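PDB 2QJV: inner membrane protein from Salmonella typhimurium LT2, which probably isomerises a glucuronate-type sugar acid, as a metal-binding member of the KduI/IolB family. Local coordinates for the interface of chains A and B and the interface of chains A and C. Residues are numbered along the deposited sequence; one frame, centred on the assembly and turned at random. Chains: chain A/B/C, Uncharacterized IolB-like protein.

Contact 1: the interface of chains A and B. Residues chain A 196, 198, 215, 217; chain B 202, 204, 208, 260.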
# COMPACT_ATOMS: atom_id res chain seq x y z
N GLN A 196 0.78 25.57 -13.92
CA GLN A 196 -0.08 24.76 -13.05
C GLN A 196 -0.41 23.37 -13.63
O GLN A 196 -1.16 22.60 -13.03
CB GLN A 196 -1.40 25.49 -12.68
CG GLN A 196 -2.44 25.63 -13.79
CD GLN A 196 -2.25 26.83 -14.70
OE1 GLN A 196 -1.14 27.35 -14.87
NE2 GLN A 196 -3.36 27.29 -15.29
N PHE A 198 0.22 19.41 -15.43
CA PHE A 198 0.81 18.13 -15.10
C PHE A 198 0.87 17.24 -16.34
O PHE A 198 0.30 17.55 -17.37
CB PHE A 198 0.04 17.44 -13.94
CG PHE A 198 -1.34 16.98 -14.32
CD1 PHE A 198 -2.45 17.81 -14.14
CD2 PHE A 198 -1.57 15.68 -14.80
CE1 PHE A 198 -3.76 17.37 -14.45
CE2 PHE A 198 -2.87 15.25 -15.15
CZ PHE A 198 -3.96 16.09 -14.96
N ALA A 215 1.14 11.40 -11.46
CA ALA A 215 0.73 12.70 -11.95
C ALA A 215 1.88 13.64 -11.56
O ALA A 215 2.11 13.89 -10.34
CB ALA A 215 -0.57 13.11 -11.34
N TYR A 217 3.85 17.26 -11.52
CA TYR A 217 3.64 18.71 -11.58
C TYR A 217 4.97 19.48 -11.67
O TYR A 217 6.05 18.89 -11.66
CB TYR A 217 2.77 19.17 -10.40
CG TYR A 217 1.29 18.79 -10.47
CD1 TYR A 217 0.85 17.49 -10.14
CD2 TYR A 217 0.31 19.74 -10.79
CE1 TYR A 217 -0.47 17.14 -10.18
CE2 TYR A 217 -1.04 19.40 -10.82
CZ TYR A 217 -1.43 18.09 -10.50
OH TYR A 217 -2.77 17.75 -10.48
N ARG B 202 -6.41 9.11 -14.80
CA ARG B 202 -6.16 9.53 -13.45
C ARG B 202 -7.47 9.92 -12.76
O ARG B 202 -8.18 10.75 -13.30
CB ARG B 202 -5.20 10.72 -13.45
CG ARG B 202 -4.78 11.18 -12.09
CD ARG B 202 -4.26 12.59 -12.19
NE ARG B 202 -3.88 13.12 -10.91
CZ ARG B 202 -3.57 14.39 -10.70
NH1 ARG B 202 -3.59 15.26 -11.69
NH2 ARG B 202 -3.24 14.79 -9.49
N TYR B 204 -8.77 11.63 -9.32
CA TYR B 204 -8.24 12.43 -8.21
C TYR B 204 -9.20 13.50 -7.68
O TYR B 204 -10.01 14.06 -8.42
CB TYR B 204 -6.90 13.09 -8.58
CG TYR B 204 -6.96 14.14 -9.67
CD1 TYR B 204 -7.13 13.77 -11.02
CD2 TYR B 204 -6.86 15.49 -9.37
CE1 TYR B 204 -7.19 14.74 -12.03
CE2 TYR B 204 -6.89 16.46 -10.39
CZ TYR B 204 -7.08 16.06 -11.71
OH TYR B 204 -7.13 17.00 -12.72
N ARG B 208 -6.44 15.71 -3.06
CA ARG B 208 -5.58 14.57 -3.43
C ARG B 208 -5.64 13.39 -2.42
O ARG B 208 -4.80 12.48 -2.50
CB ARG B 208 -4.13 15.00 -3.65
CG ARG B 208 -3.93 16.20 -4.53
CD ARG B 208 -4.17 15.92 -5.97
NE ARG B 208 -3.59 17.01 -6.74
CZ ARG B 208 -4.23 18.08 -7.16
NH1 ARG B 208 -5.55 18.22 -6.99
NH2 ARG B 208 -3.54 19.02 -7.81
N HIS B 260 -7.78 24.31 -14.39
CA HIS B 260 -7.79 23.93 -15.80
C HIS B 260 -9.02 24.40 -16.59
O HIS B 260 -9.10 24.14 -17.80
CB HIS B 260 -7.66 22.41 -15.90
CG HIS B 260 -6.58 21.86 -15.01
ND1 HIS B 260 -5.30 22.38 -14.98
CD2 HIS B 260 -6.61 20.85 -14.11
CE1 HIS B 260 -4.58 21.71 -14.09
NE2 HIS B 260 -5.35 20.78 -13.55
O HOH W 1 -4.49 19.71 -11.16
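B:Arg202 reaches across the dimer face of this KduI/IolB-family protein and docks against A:Ala215, A:Phe198 and A:Tyr217, which lie on strands 198-204 and 211-217 of the partner. From CB the chain sets out with CG opposite the backbone N (chi1 -176°) and stays extended to NE, a shape that carries the guanidinium across to chain A. CD is the first atom to meet the partner, 3.8 Å from A:Ala215 CB. The same methyl then lies centrally over one guanidinium face, 3.3 Å from CZ of B:Arg202. The other face rests on the ring of B:Tyr204 from its own chain, so the flat group is clamped on both sides. At the tip, NH1 stands over the middle of the A:Phe198 ring, 3.3 Å from its centroid, in a cation-pi contact. NH1 and NH2 of B:Arg202 also donate end-on to the single phenol oxygen A:Tyr217 OH, at 2.9 and 3.2 Å, with that oxygen only 1° from the guanidinium plane. B:Arg208 lays its guanidinium nearly parallel to the A:Tyr217 ring (20°), NH2 3.1 Å from A:Tyr217 OH, which stands well above the guanidinium plane: at best a weak, poorly aimed hydrogen bond. Water 1, 2.7 Å from A:Tyr217 OH, joins it to the imidazole B:His260 NE2, 2.8 Å from the water. With both B:Arg202 nitrogens donating, the phenol may be polarised and may pass its proton to the water. A:Phe198 CB packs over the A:Tyr217 ring centre.

Contact 2: the interface of chains A and B. Residues chain A 168, 259-260, 262-263; chain B 194, 196, 237.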
# COMPACT_ATOMS: atom_id res chain seq x y z
N TRP A 168 9.08 7.52 -25.66
CA TRP A 168 8.14 6.65 -26.29
C TRP A 168 8.49 6.57 -27.76
O TRP A 168 8.79 7.58 -28.36
CB TRP A 168 6.71 7.23 -26.07
CG TRP A 168 5.63 6.47 -26.75
CD1 TRP A 168 5.01 6.81 -27.91
CD2 TRP A 168 5.04 5.24 -26.32
NE1 TRP A 168 4.06 5.87 -28.24
CE2 TRP A 168 4.06 4.89 -27.27
CE3 TRP A 168 5.24 4.40 -25.20
CZ2 TRP A 168 3.28 3.72 -27.17
CZ3 TRP A 168 4.48 3.25 -25.10
CH2 TRP A 168 3.51 2.91 -26.07
N ASN A 259 5.98 -4.84 -27.91
CA ASN A 259 4.62 -4.53 -28.41
C ASN A 259 4.43 -3.19 -29.09
O ASN A 259 3.52 -3.04 -29.89
CB ASN A 259 3.57 -4.63 -27.28
CG ASN A 259 2.95 -6.02 -27.19
OD1 ASN A 259 3.02 -6.67 -26.16
ND2 ASN A 259 2.36 -6.50 -28.30
N HIS A 260 5.25 -2.22 -28.71
CA HIS A 260 5.14 -0.86 -29.24
C HIS A 260 6.27 -0.45 -30.21
O HIS A 260 6.24 0.68 -30.72
CB HIS A 260 5.06 0.12 -28.07
CG HIS A 260 4.12 -0.35 -27.01
ND1 HIS A 260 2.82 -0.74 -27.28
CD2 HIS A 260 4.30 -0.53 -25.68
CE1 HIS A 260 2.24 -1.13 -26.15
NE2 HIS A 260 3.12 -1.00 -25.17
N TRP A 262 6.82 -1.14 -33.24
CA TRP A 262 6.28 -0.74 -34.56
C TRP A 262 6.08 0.77 -34.77
O TRP A 262 6.02 1.23 -35.91
CB TRP A 262 4.93 -1.46 -34.86
CG TRP A 262 3.80 -0.98 -33.97
CD1 TRP A 262 3.49 -1.46 -32.71
CD2 TRP A 262 2.87 0.08 -34.24
NE1 TRP A 262 2.44 -0.75 -32.19
CE2 TRP A 262 2.02 0.19 -33.10
CE3 TRP A 262 2.66 0.95 -35.32
CZ2 TRP A 262 1.00 1.15 -33.02
CZ3 TRP A 262 1.63 1.91 -35.25
CH2 TRP A 262 0.80 1.99 -34.11
N ILE A 263 5.93 1.53 -33.69
CA ILE A 263 5.73 2.99 -33.73
C ILE A 263 7.02 3.70 -34.28
O ILE A 263 6.92 4.81 -34.81
CB ILE A 263 5.23 3.53 -32.34
CG1 ILE A 263 3.85 2.91 -31.97
CG2 ILE A 263 5.15 5.07 -32.30
CD1 ILE A 263 3.36 3.22 -30.55
N PRO B 194 -4.36 0.18 -32.49
CA PRO B 194 -4.31 -1.29 -32.42
C PRO B 194 -4.61 -1.81 -31.01
O PRO B 194 -4.47 -1.04 -30.00
CB PRO B 194 -2.89 -1.65 -32.91
CG PRO B 194 -2.44 -0.47 -33.66
CD PRO B 194 -3.09 0.73 -32.99
N GLN B 196 -3.28 -3.80 -28.71
CA GLN B 196 -2.27 -3.96 -27.63
C GLN B 196 -1.96 -2.63 -26.88
O GLN B 196 -1.09 -2.60 -26.00
CB GLN B 196 -0.96 -4.64 -28.15
CG GLN B 196 0.00 -3.80 -29.02
CD GLN B 196 -0.33 -3.76 -30.49
OE1 GLN B 196 -1.48 -3.93 -30.90
NE2 GLN B 196 0.70 -3.50 -31.31
N TYR B 237 -1.92 4.78 -30.42
CA TYR B 237 -3.07 4.02 -29.94
C TYR B 237 -4.34 4.84 -29.77
O TYR B 237 -4.52 5.56 -28.78
CB TYR B 237 -2.72 3.32 -28.62
CG TYR B 237 -1.64 2.28 -28.81
CD1 TYR B 237 -1.90 1.15 -29.57
CD2 TYR B 237 -0.39 2.42 -28.24
CE1 TYR B 237 -0.93 0.17 -29.76
CE2 TYR B 237 0.59 1.45 -28.43
CZ TYR B 237 0.30 0.33 -29.19
OH TYR B 237 1.23 -0.64 -29.41
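The ring of B:Tyr237 pushes into a small aromatic cluster on chain A, where A:Trp168 meets it with the benzo edge, CZ2 lying 3.7 Å from B:Tyr237 CE2. A:Ile263 CD1 touches the same CE2 at 3.9 Å, while A:Trp262 CZ2 approaches B:Tyr237 CE1 on the other rim, also at 3.9 Å. Beyond it, B:Pro194, which follows a cis peptide bond, sets CG 3.9 Å from A:Trp262 CZ2. A:His260 stands edge-to-face to the tyrosine, their planes 78° apart, and is itself held between A:Trp168 CH2 over one face and A:Asn259 CB over the other. Moving to the polar side, B:Tyr237 OH lies in the imidazole plane 2.7 Å from A:His260 ND1, a hydrogen bond of undecided direction. The indole A:Trp262 NE1 donates to the same B:Tyr237 OH at 3.0 Å, which makes donation from the phenol to the imidazole the likelier sense. At the outer rim the bend of B:Gln196 at chi2 (-85°) swings its amide towards the 3-10 helix 258-264. There NE2 of B:Gln196 donates to the backbone A:Asn259 O at 3.2 Å and almost straight, 174° at the hydrogen, in the plane of both groups. The site anchors the C-terminal 3-10 helix of one subunit on loops of its two-fold mate.

Contact 3: the interface of chains A and C. Residues chain A 10-11, 13, 15-16; chain C 174-177.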
# COMPACT_ATOMS: atom_id res chain seq x y z
N THR A 10 10.62 20.29 -2.11
CA THR A 10 10.55 20.47 -0.64
C THR A 10 10.35 21.93 -0.17
O THR A 10 9.97 22.15 0.98
CB THR A 10 11.83 19.86 0.11
OG1 THR A 10 13.05 20.50 -0.36
CG2 THR A 10 11.95 18.32 -0.05
N SER A 11 10.56 22.89 -1.10
CA SER A 11 10.45 24.35 -0.85
C SER A 11 10.32 25.15 -2.17
O SER A 11 10.43 24.59 -3.27
CB SER A 11 11.68 24.82 -0.08
OG SER A 11 12.88 24.44 -0.77
N SER A 13 12.32 28.04 -2.51
CA SER A 13 13.67 28.60 -2.67
C SER A 13 14.75 27.69 -2.05
O SER A 13 14.47 26.79 -1.22
CB SER A 13 13.72 30.02 -2.10
OG SER A 13 13.75 30.02 -0.72
N ASN A 15 17.58 24.75 -2.05
CA ASN A 15 17.82 23.42 -2.64
C ASN A 15 16.51 22.64 -2.78
O ASN A 15 16.24 21.71 -2.03
CB ASN A 15 18.84 22.69 -1.77
CG ASN A 15 19.39 21.37 -2.37
OD1 ASN A 15 19.92 20.55 -1.59
ND2 ASN A 15 19.31 21.16 -3.69
N ILE A 16 15.68 23.09 -3.70
CA ILE A 16 14.28 22.60 -3.85
C ILE A 16 14.18 21.13 -4.26
O ILE A 16 13.18 20.43 -3.96
CB ILE A 16 13.47 23.52 -4.86
CG1 ILE A 16 14.01 23.42 -6.30
CG2 ILE A 16 13.47 24.95 -4.39
CD1 ILE A 16 13.01 24.02 -7.34
N ASP C 174 14.38 20.18 6.42
CA ASP C 174 14.56 19.18 5.36
C ASP C 174 15.11 19.71 4.05
O ASP C 174 15.28 18.94 3.11
CB ASP C 174 13.23 18.39 5.14
CG ASP C 174 12.09 19.23 4.50
OD1 ASP C 174 12.31 20.21 3.74
OD2 ASP C 174 10.92 18.89 4.72
N THR C 175 15.43 21.02 4.01
CA THR C 175 15.90 21.73 2.85
C THR C 175 16.87 22.83 3.24
O THR C 175 16.62 23.55 4.19
CB THR C 175 14.73 22.41 2.08
OG1 THR C 175 13.71 21.44 1.82
CG2 THR C 175 15.20 23.07 0.76
N ALA C 176 17.99 22.90 2.52
CA ALA C 176 18.95 24.02 2.64
C ALA C 176 18.32 25.29 1.99
O ALA C 176 18.20 25.38 0.76
CB ALA C 176 20.28 23.65 2.00
N VAL C 177 17.88 26.23 2.84
CA VAL C 177 17.35 27.55 2.49
C VAL C 177 18.21 28.55 3.31
O VAL C 177 17.98 28.75 4.51
CB VAL C 177 15.85 27.73 2.80
CG1 VAL C 177 15.32 29.08 2.23
CG2 VAL C 177 14.98 26.51 2.34
O HOH W 2 18.85 20.46 0.97
O HOH W 3 9.15 19.74 2.90
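C:Thr175, with 46 Å² of its surface hidden, is the residue round which the N-terminal loop of chain A folds. Its first torsion (chi1 -52°) splits the branches: OG1 sits beside its own backbone N and faces A:Thr10, while CG2 extends away from that N towards A:Ser11 and A:Asn15. The hydroxyls A:Thr10 OG1 and C:Thr175 OG1 are 2.5 Å apart, an unusually short hydrogen bond whose exact length should not be pressed and whose direction the structure alone does not show. Since C:Thr175 OG1 donates to the carboxylate C:Asp174 OD1 at 2.7 Å, A:Thr10 is the likelier donor of the pair. The methyl C:Thr175 CG2 packs 3.3 Å from the backbone A:Asn15 O.

A:Asn15, with 28 Å² hidden, binds mainly through its backbone: its N donates to C:Ala176 O at 2.9 Å and 167° at the hydrogen, a strand-like link to the short strand 176-177. Its side-chain amide oxygen reaches the same residue through water 2, A:Asn15 OD1 at 2.8 Å and C:Ala176 N at 3.0 Å from the water. A:Ser13, equally buried, sets OG 3.5 Å from C:Val177 CG1, and its carbonyl accepts A:Ser11 OG, bracing the loop internally. Water 3 bridges A:Thr10 O and C:Asp174 OD2, the latter 2.7 Å from the water. The patch fastens the N-terminal loop of one subunit to a segment following the nickel ligand C:His173, and so may support that site as well as the deposited hexamer.

Contact 4: the interface of chains A and B. Residues chain A 200, 202, 213-214; chain B 200, 202, 213-214.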
# COMPACT_ATOMS: atom_id res chain seq x y z
N LEU A 200 1.35 12.71 -17.07
CA LEU A 200 1.28 11.38 -16.49
C LEU A 200 2.48 10.56 -17.00
O LEU A 200 2.66 10.35 -18.22
CB LEU A 200 -0.05 10.71 -16.85
CG LEU A 200 -1.31 11.48 -16.40
CD1 LEU A 200 -2.59 10.80 -16.90
CD2 LEU A 200 -1.36 11.66 -14.88
N ARG A 202 4.57 6.91 -16.55
CA ARG A 202 4.41 5.55 -16.08
C ARG A 202 5.76 4.84 -16.14
O ARG A 202 6.42 4.85 -17.17
CB ARG A 202 3.37 4.83 -16.94
CG ARG A 202 3.10 3.41 -16.55
CD ARG A 202 2.44 2.66 -17.65
NE ARG A 202 2.19 1.28 -17.30
CZ ARG A 202 1.88 0.34 -18.17
NH1 ARG A 202 1.87 0.58 -19.49
NH2 ARG A 202 1.66 -0.89 -17.74
N CYS A 213 2.15 4.63 -12.18
CA CYS A 213 1.78 5.81 -12.93
C CYS A 213 1.61 6.92 -11.89
O CYS A 213 1.05 6.68 -10.82
CB CYS A 213 0.49 5.64 -13.75
SG CYS A 213 0.16 7.12 -14.69
N MSE A 214 2.16 8.08 -12.21
CA MSE A 214 2.16 9.24 -11.34
C MSE A 214 1.77 10.46 -12.15
O MSE A 214 2.06 10.56 -13.34
CB MSE A 214 3.57 9.53 -10.77
CG MSE A 214 4.32 8.38 -10.07
SE MSE A 214 6.29 8.42 -10.28
CE MSE A 214 6.38 7.67 -12.02
N LEU B 200 -3.55 6.31 -20.11
CA LEU B 200 -3.33 6.60 -18.71
C LEU B 200 -4.53 7.42 -18.20
O LEU B 200 -4.79 8.49 -18.70
CB LEU B 200 -2.01 7.32 -18.49
CG LEU B 200 -0.76 6.54 -18.94
CD1 LEU B 200 0.48 7.38 -18.78
CD2 LEU B 200 -0.61 5.21 -18.17
N ARG B 202 -6.41 9.11 -14.80
CA ARG B 202 -6.16 9.53 -13.45
C ARG B 202 -7.47 9.92 -12.76
O ARG B 202 -8.18 10.75 -13.30
CB ARG B 202 -5.20 10.72 -13.45
CG ARG B 202 -4.78 11.18 -12.09
CD ARG B 202 -4.26 12.59 -12.19
NE ARG B 202 -3.88 13.12 -10.91
CZ ARG B 202 -3.57 14.39 -10.70
NH1 ARG B 202 -3.59 15.26 -11.69
NH2 ARG B 202 -3.24 14.79 -9.49
N CYS B 213 -3.47 6.98 -10.58
CA CYS B 213 -3.25 6.93 -12.02
C CYS B 213 -3.18 5.45 -12.42
O CYS B 213 -2.60 4.64 -11.70
CB CYS B 213 -1.99 7.68 -12.48
SG CYS B 213 -1.79 7.66 -14.29
N MSE B 214 -3.76 5.13 -13.57
CA MSE B 214 -3.86 3.75 -14.06
C MSE B 214 -3.54 3.55 -15.53
O MSE B 214 -4.10 4.27 -16.39
CB MSE B 214 -5.29 3.26 -13.88
CG MSE B 214 -5.69 2.98 -12.42
SE MSE B 214 -7.60 3.06 -12.23
CE MSE B 214 -7.81 4.98 -12.62
O HOH W 4 -0.04 3.38 -10.80
O HOH W 5 -1.11 6.98 -8.89
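A:Cys213 and B:Cys213 are joined covalently by an interchain disulfide, SG to SG 2.1 Å. In each cysteine SG lies opposite the backbone N (chi1 near 180° in both), which points the sulfurs of the facing strands 211-217 at one another. The torsion about the S-S bond is about +50°, well below the usual right angle, and A:Cys213 CB comes within 3.5 Å of B:Cys213 CB, so the bridge may be somewhat strained.

Apolar packing surrounds the sulfurs. The two Leu200 side chains slide past each other in opposite directions, A:Leu200 CD1 lying 3.9 Å from B:Leu200 CB. The other branch turns inward: B:Leu200 CD2 is 4.0 Å from A:Cys213 SG and 4.0 Å from A:Arg202 CD, so this methyl lies between the bridge and the aliphatic stem of the arginine.

Water-mediated links tie the cysteine backbones together. Water 4 takes the N-H of A:Cys213, with N at 2.9 Å, and lies 3.0 Å from B:Cys213 O. Water 5 repeats this with the chains exchanged, 2.9 Å from B:Cys213 N, and also meets A:Cys213 O. The site lies at the two-fold axis and links the two subunits covalently in this crystal; the structure alone does not show whether the disulfide forms in the cell.

Contacts 1, 2 and 4 belong to one two-fold interface between chains A and B. Contact 4, on the axis, lies about 10 Å from contact 1 and 18 Å from contact 2, measured between centres of C-alpha atoms; contacts 1 and 2 are 26 Å apart. B:Arg202 is common to contacts 1 and 4, and strands 198-204 and 211-217 serve both, so the disulfide and the arginine grip reinforce one surface. Symmetry repeats contacts 1 and 2 with chains exchanged. Contact 3, about 40 Å from contact 2, uses another face of chain A, consistent with dimers being joined into the deposited hexamer.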